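Local coordinates for macrodomain protein (Streptomyces coelicolor, PDB 5E3B) that probably removes ADP-ribose from ADP-ribosylated thymidine in DNA by hydrolysis, giving back thymidine and releasing ADP-D-ribose, at residues D163-R167 with R168-V172; V91-E94 with P95-V99. All coordinates share one frame; numbering follows the deposited sequence. Where two conformers were deposited one is given.

Contact 1. Residues D163-R167 with R168-V172; sequences DRLTR and RGIPV
Leu165 meets Ile170 and Val172 where helix 154-166 turns toward the next strand. Its branch tip and its base take different partners: CD2 lies 3.9 Å from Ile170 CD1, while CB rests 3.7 Å from Val172 CG2, whose side chain crosses that of Leu165 at about a right angle. In Ile170, CG1 stands beside the backbone N (chi1 -63°), a torsion that turns CD1 back to the leucine. Leu126 and Ala130 of helix 119-136 also pack on Leu165. On the outer side, in one of its two deposited conformers, Arg167 bends at chi3 (57°), bringing NE to Asp163 O at 2.6 Å, nearly in line with the carbonyl and close to the guanidinium plane. In that conformer Arg168 CG lies over one face of the guanidinium, near its rim. Arg168 NH1 forms a salt bridge with Asp131 and gives a hydrogen bond to a water 2.9 Å away, which in turn donates to Arg164 O. Gly169 N binds Thr166 O at 2.8 Å, and Ile170 N reaches Leu165 O weakly at 3.3 Å. The positive phi of Gly169 (75°) and the Leu165-Ile170 apolar pair complete a Schellman-like C-terminal helix cap.

Contact 2. Residues V91-E94 with P95-V99; sequences VQVE and PYVWV
This is the turn end of a beta hairpin, strands 88-94 and 97-105, at the edge of the mixed sheet: 88-94 is an outermost strand and 97-105 lies between it and strand 40-47. Val91 and Val99 form an antiparallel hydrogen-bonded pair, with Val91 N to Val99 O at 2.8 Å and a nearly straight return bond from Val99 N. Gln92 and Trp98 make the neighbouring non-hydrogen-bonded pair. The glutamine CG is anti to the backbone N (chi1 -169°) and the chain runs on extended, laying its length over one indole face: CB sits 3.8 Å from the centroid of the five-membered ring in a CH-pi contact, and CD comes 3.4 Å from Trp98 CZ2. The amide is stacked on the indole, their planes 15° apart. Its NE2 is held at the turn by Glu94 O at 3.2 Å and, weakly, by Pro95 O.

Beyond this pair the register slips by one. Two residues of the first strand, Val93 and Glu94, stand opposite the single Val97, a classic beta bulge, and Val97 O accepts from Val93 N at 2.9 Å and from Glu94 N at 3.3 Å, both donors approaching from the same face of its plane. Across from the indole, Val93 CG2 packs 3.7 Å from Val97 CG1 and also touches Val99 CG2, beside Trp64 and Pro67. The Glu94 side chain runs alongside Val97, and its OE2 is hydrogen-bonded to Trp64 NE1.

Both contacts are local and only partly buried, and each lies near an end of the macrodomain sheet, their centres about 20 Å apart. They hold different elements: 163-172 joins the end of helix 154-166 to strand 172-176, next to strand 25-28, whereas 91-99 ties together two strands at the opposite edge of the sheet. Contact 1 divides into a buried aliphatic side facing helix 119-136 and strand 139-143 and an exposed arginine-rich side with a water bridge. In contact 2 Val91, Val93 and Val99 pack toward Trp64 or helix 66-76, and Val97 toward strand 40-47, while an amide-indole stack takes the other face. Backbone bonds close a helix in the first and pair strands in the second.

Contact 1. Residues D163-R167 with R168-V172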
ATOM      1  N   ASP A 163      -8.907   9.663  -6.642  1.00 12.28           N
ATOM      2  CA  ASP A 163      -9.666  10.535  -5.738  1.00 13.62           C
ATOM      3  C   ASP A 163      -8.882  10.882  -4.449  1.00 14.15           C
ATOM      4  O   ASP A 163      -9.023  11.952  -3.899  1.00 15.20           O
ATOM      5  CB  ASP A 163     -10.973   9.897  -5.418  1.00 14.28           C
ATOM      6  CG  ASP A 163     -11.873  10.780  -4.646  1.00 16.82           C
ATOM      7  OD1 ASP A 163     -12.305  11.836  -5.161  1.00 15.30           O
ATOM      8  OD2 ASP A 163     -12.140  10.476  -3.452  1.00 19.57           O
ATOM      9  N   ARG A 164      -8.113   9.885  -3.936  1.00 12.31           N
ATOM     10  CA  ARG A 164      -7.466  10.096  -2.654  1.00 13.65           C
ATOM     11  C   ARG A 164      -6.025  10.599  -2.754  1.00 13.01           C
ATOM     12  O   ARG A 164      -5.520  11.300  -1.824  1.00 14.11           O
ATOM     13  CB  ARG A 164      -7.434   8.804  -1.786  1.00 12.24           C
ATOM     14  CG  ARG A 164      -8.806   8.200  -1.494  1.00 14.55           C
ATOM     15  CD  ARG A 164      -9.603   9.217  -0.667  1.00 16.87           C
ATOM     16  NE  ARG A 164     -10.645   8.578   0.068  1.00 16.76           N
ATOM     17  CZ  ARG A 164     -11.798   8.142  -0.388  1.00 22.93           C
ATOM     18  NH1 ARG A 164     -12.584   7.509   0.524  1.00 27.08           N
ATOM     19  NH2 ARG A 164     -12.302   8.447  -1.622  1.00 19.50           N
ATOM     20  N   LEU A 165      -5.333  10.228  -3.842  1.00 12.27           N
ATOM     21  CA  LEU A 165      -3.943  10.574  -4.038  1.00 12.66           C
ATOM     22  C   LEU A 165      -3.759  11.601  -5.098  1.00 13.00           C
ATOM     23  O   LEU A 165      -3.288  12.678  -4.777  1.00 13.01           O
ATOM     24  CB  LEU A 165      -3.099   9.348  -4.324  1.00 13.16           C
ATOM     25  CG  LEU A 165      -3.047   8.336  -3.162  1.00 14.46           C
ATOM     26  CD1 LEU A 165      -2.550   6.961  -3.552  1.00 14.47           C
ATOM     27  CD2 LEU A 165      -2.131   8.924  -2.085  1.00 15.83           C
ATOM     28  N   THR A 166      -4.018  11.304  -6.372  1.00 13.67           N
ATOM     29  CA  THR A 166      -3.851  12.286  -7.438  1.00 15.17           C
ATOM     30  C   THR A 166      -4.528  13.623  -7.160  1.00 16.74           C
ATOM     31  O   THR A 166      -3.875  14.694  -7.346  1.00 16.95           O
ATOM     32  CB  THR A 166      -4.363  11.667  -8.793  1.00 17.18           C
ATOM     33  OG1 THR A 166      -3.620  10.463  -8.956  1.00 22.82           O
ATOM     34  CG2 THR A 166      -4.006  12.645  -9.892  1.00 21.62           C
ATOM     35  N   ARG A 167      -5.725  13.563  -6.608  1.00 16.94           N
ATOM     36  CA  ARG A 167      -6.534  14.740  -6.297  0.55 18.26           C
ATOM     37  C   ARG A 167      -5.781  15.675  -5.348  1.00 19.39           C
ATOM     38  O   ARG A 167      -5.956  16.882  -5.374  1.00 23.28           O
ATOM     39  CB  ARG A 167      -7.841  14.327  -5.658  0.55 18.97           C
ATOM     40  CG  ARG A 167      -8.884  15.434  -5.475  0.55 19.17           C
ATOM     41  CD  ARG A 167     -10.103  14.963  -4.707  0.55 20.45           C
ATOM     42  NE  ARG A 167      -9.714  14.443  -3.401  0.55 20.77           N
ATOM     43  CZ  ARG A 167      -9.497  15.162  -2.311  0.55 21.64           C
ATOM     44  NH1 ARG A 167      -9.065  14.545  -1.237  0.55 22.57           N
ATOM     45  NH2 ARG A 167      -9.640  16.492  -2.296  0.55 22.85           N
ATOM     46  N   ARG A 168      -4.953  15.107  -4.526  1.00 19.48           N
ATOM     47  CA  ARG A 168      -4.136  15.921  -3.619  1.00 21.11           C
ATOM     48  C   ARG A 168      -2.799  16.312  -4.101  1.00 21.33           C
ATOM     49  O   ARG A 168      -2.036  16.904  -3.321  1.00 25.27           O
ATOM     50  CB  ARG A 168      -4.074  15.169  -2.332  1.00 24.60           C
ATOM     51  CG  ARG A 168      -5.418  15.426  -1.716  1.00 29.52           C
ATOM     52  CD  ARG A 168      -5.517  14.864  -0.419  1.00 26.35           C
ATOM     53  NE  ARG A 168      -4.641  15.457   0.623  1.00 23.75           N
ATOM     54  CZ  ARG A 168      -4.619  14.842   1.801  1.00 22.31           C
ATOM     55  NH1 ARG A 168      -5.416  13.806   2.008  1.00 20.78           N
ATOM     56  NH2 ARG A 168      -3.874  15.272   2.760  1.00 25.18           N
ATOM     57  N   GLY A 169      -2.510  16.118  -5.373  1.00 18.99           N
ATOM     58  CA  GLY A 169      -1.262  16.465  -5.943  1.00 19.99           C
ATOM     59  C   GLY A 169      -0.110  15.525  -5.597  1.00 20.88           C
ATOM     60  O   GLY A 169       1.027  15.870  -5.885  1.00 23.75           O
ATOM     61  N   ILE A 170      -0.420  14.335  -5.130  1.00 15.70           N
ATOM     62  CA  ILE A 170       0.611  13.363  -4.774  1.00 15.23           C
ATOM     63  C   ILE A 170       0.974  12.561  -6.041  1.00 15.75           C
ATOM     64  O   ILE A 170       0.108  11.910  -6.636  1.00 15.33           O
ATOM     65  CB  ILE A 170       0.166  12.463  -3.657  1.00 16.59           C
ATOM     66  CG1 ILE A 170      -0.095  13.310  -2.370  1.00 20.80           C
ATOM     67  CG2 ILE A 170       1.171  11.346  -3.407  1.00 15.18           C
ATOM     68  CD1 ILE A 170      -0.904  12.517  -1.444  1.00 22.02           C
ATOM     69  N   PRO A 171       2.269  12.537  -6.408  1.00 15.09           N
ATOM     70  CA  PRO A 171       2.641  11.705  -7.559  1.00 16.41           C
ATOM     71  C   PRO A 171       2.395  10.201  -7.272  1.00 15.67           C
ATOM     72  O   PRO A 171       2.736   9.709  -6.204  1.00 15.37           O
ATOM     73  CB  PRO A 171       4.129  11.933  -7.715  1.00 18.18           C
ATOM     74  CG  PRO A 171       4.460  13.183  -6.878  1.00 17.78           C
ATOM     75  CD  PRO A 171       3.436  13.232  -5.808  1.00 16.71           C
ATOM     76  N   VAL A 172       1.852   9.475  -8.253  1.00 13.17           N
ATOM     77  CA  VAL A 172       1.627   8.091  -8.114  1.00 13.75           C
ATOM     78  C   VAL A 172       2.179   7.323  -9.307  1.00 14.24           C
ATOM     79  O   VAL A 172       2.005   7.730 -10.480  1.00 13.66           O
ATOM     80  CB  VAL A 172       0.121   7.808  -8.020  1.00 13.01           C
ATOM     81  CG1 VAL A 172      -0.129   6.314  -8.086  1.00 14.92           C
ATOM     82  CG2 VAL A 172      -0.466   8.359  -6.739  1.00 14.15           C
TER
HETATM   83  O   HOH W   1      -7.141  12.243   0.203  1.00 18.76           O

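Contact 2. Residues V91-E94 with P95-V99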
ATOM      1  N   VAL A  91       6.096   1.863   7.747  1.00 10.09           N
ATOM      2  CA  VAL A  91       7.265   1.184   8.175  1.00 10.11           C
ATOM      3  C   VAL A  91       8.488   1.702   7.411  1.00 10.24           C
ATOM      4  O   VAL A  91       8.566   1.570   6.187  1.00  9.74           O
ATOM      5  CB  VAL A  91       7.205  -0.388   7.952  1.00 10.58           C
ATOM      6  CG1 VAL A  91       8.464  -1.044   8.505  1.00 10.16           C
ATOM      7  CG2 VAL A  91       5.933  -0.966   8.578  1.00  9.88           C
ATOM      8  N   GLN A  92       9.445   2.340   8.094  1.00  9.54           N
ATOM      9  CA  GLN A  92      10.610   2.937   7.458  1.00 11.06           C
ATOM     10  C   GLN A  92      11.586   1.813   7.134  1.00 10.14           C
ATOM     11  O   GLN A  92      11.946   1.006   7.983  1.00 11.07           O
ATOM     12  CB  GLN A  92      11.244   4.066   8.318  1.00 11.28           C
ATOM     13  CG  GLN A  92      12.265   4.831   7.501  1.00 10.80           C
ATOM     14  CD  GLN A  92      12.873   6.013   8.259  1.00 12.30           C
ATOM     15  OE1 GLN A  92      12.553   6.196   9.460  1.00 12.81           O
ATOM     16  NE2 GLN A  92      13.758   6.769   7.594  1.00 13.94           N
ATOM     17  N   VAL A  93      12.014   1.758   5.847  1.00 10.48           N
ATOM     18  CA  VAL A  93      12.898   0.682   5.383  1.00 10.72           C
ATOM     19  C   VAL A  93      14.243   1.183   4.860  1.00 11.93           C
ATOM     20  O   VAL A  93      15.187   0.383   4.752  1.00 13.65           O
ATOM     21  CB  VAL A  93      12.212  -0.243   4.345  1.00 11.88           C
ATOM     22  CG1 VAL A  93      11.144  -1.072   5.035  1.00 12.32           C
ATOM     23  CG2 VAL A  93      11.648   0.534   3.145  1.00 12.47           C
ATOM     24  N   GLU A  94      14.326   2.438   4.469  1.00 12.15           N
ATOM     25  CA  GLU A  94      15.564   3.061   4.023  1.00 13.83           C
ATOM     26  C   GLU A  94      15.531   4.486   4.553  1.00 13.42           C
ATOM     27  O   GLU A  94      14.510   4.982   5.090  1.00 14.49           O
ATOM     28  CB  GLU A  94      15.669   3.060   2.485  1.00 14.75           C
ATOM     29  CG  GLU A  94      15.629   1.692   1.880  1.00 15.35           C
ATOM     30  CD  GLU A  94      16.870   0.887   2.037  1.00 19.89           C
ATOM     31  OE1 GLU A  94      17.899   1.408   2.547  1.00 19.16           O
ATOM     32  OE2 GLU A  94      16.875  -0.315   1.640  1.00 21.07           O
ATOM     33  N   PRO A  95      16.642   5.257   4.358  1.00 12.89           N
ATOM     34  CA  PRO A  95      16.603   6.637   4.823  1.00 13.45           C
ATOM     35  C   PRO A  95      15.383   7.449   4.364  1.00 13.20           C
ATOM     36  O   PRO A  95      14.822   8.183   5.179  1.00 14.92           O
ATOM     37  CB  PRO A  95      17.923   7.239   4.232  1.00 14.64           C
ATOM     38  CG  PRO A  95      18.782   6.105   4.239  1.00 16.17           C
ATOM     39  CD  PRO A  95      17.964   4.877   3.848  1.00 15.21           C
ATOM     40  N   TYR A  96      14.996   7.284   3.068  1.00 13.20           N
ATOM     41  CA  TYR A  96      13.851   8.028   2.544  1.00 14.69           C
ATOM     42  C   TYR A  96      12.922   7.078   1.823  1.00 15.18           C
ATOM     43  O   TYR A  96      12.274   7.513   0.851  1.00 14.89           O
ATOM     44  CB  TYR A  96      14.357   9.122   1.649  1.00 17.22           C
ATOM     45  CG  TYR A  96      15.306  10.063   2.440  1.00 18.84           C
ATOM     46  CD1 TYR A  96      14.770  10.897   3.388  1.00 20.00           C
ATOM     47  CD2 TYR A  96      16.690  10.035   2.214  1.00 25.75           C
ATOM     48  CE1 TYR A  96      15.567  11.705   4.202  1.00 21.81           C
ATOM     49  CE2 TYR A  96      17.545  10.890   2.960  1.00 24.38           C
ATOM     50  CZ  TYR A  96      16.962  11.715   3.946  1.00 26.90           C
ATOM     51  OH  TYR A  96      17.724  12.571   4.726  1.00 27.87           O
ATOM     52  N   VAL A  97      12.740   5.881   2.362  1.00 13.01           N
ATOM     53  CA  VAL A  97      11.745   4.960   1.804  1.00 11.67           C
ATOM     54  C   VAL A  97      10.878   4.383   2.986  1.00 12.21           C
ATOM     55  O   VAL A  97      11.439   3.881   4.026  1.00 11.09           O
ATOM     56  CB  VAL A  97      12.327   3.822   0.947  1.00 12.06           C
ATOM     57  CG1 VAL A  97      11.202   2.937   0.410  1.00 12.55           C
ATOM     58  CG2 VAL A  97      13.221   4.379  -0.219  1.00 14.32           C
ATOM     59  N   TRP A  98       9.550   4.346   2.783  1.00 11.26           N
ATOM     60  CA  TRP A  98       8.601   3.811   3.696  1.00 12.02           C
ATOM     61  C   TRP A  98       7.718   2.806   2.925  1.00 10.89           C
ATOM     62  O   TRP A  98       7.509   2.961   1.753  1.00 11.25           O
ATOM     63  CB  TRP A  98       7.662   4.879   4.234  1.00 14.00           C
ATOM     64  CG  TRP A  98       8.123   5.555   5.542  1.00 16.77           C
ATOM     65  CD1 TRP A  98       7.734   5.218   6.805  1.00 18.14           C
ATOM     66  CD2 TRP A  98       9.050   6.564   5.686  1.00 18.41           C
ATOM     67  NE1 TRP A  98       8.341   5.965   7.740  1.00 17.09           N
ATOM     68  CE2 TRP A  98       9.161   6.826   7.065  1.00 18.81           C
ATOM     69  CE3 TRP A  98       9.781   7.306   4.782  1.00 17.17           C
ATOM     70  CZ2 TRP A  98      10.011   7.810   7.602  1.00 17.69           C
ATOM     71  CZ3 TRP A  98      10.619   8.230   5.267  1.00 18.89           C
ATOM     72  CH2 TRP A  98      10.743   8.485   6.700  1.00 21.16           C
ATOM     73  N   VAL A  99       7.318   1.783   3.625  1.00  9.61           N
ATOM     74  CA  VAL A  99       6.229   0.850   3.186  1.00  9.25           C
ATOM     75  C   VAL A  99       4.976   1.114   3.992  1.00 10.69           C
ATOM     76  O   VAL A  99       5.007   1.122   5.249  1.00 10.92           O
ATOM     77  CB  VAL A  99       6.694  -0.604   3.299  1.00 10.27           C
ATOM     78  CG1 VAL A  99       5.600  -1.563   2.928  1.00 11.08           C
ATOM     79  CG2 VAL A  99       7.920  -0.796   2.406  1.00 10.22           C
TER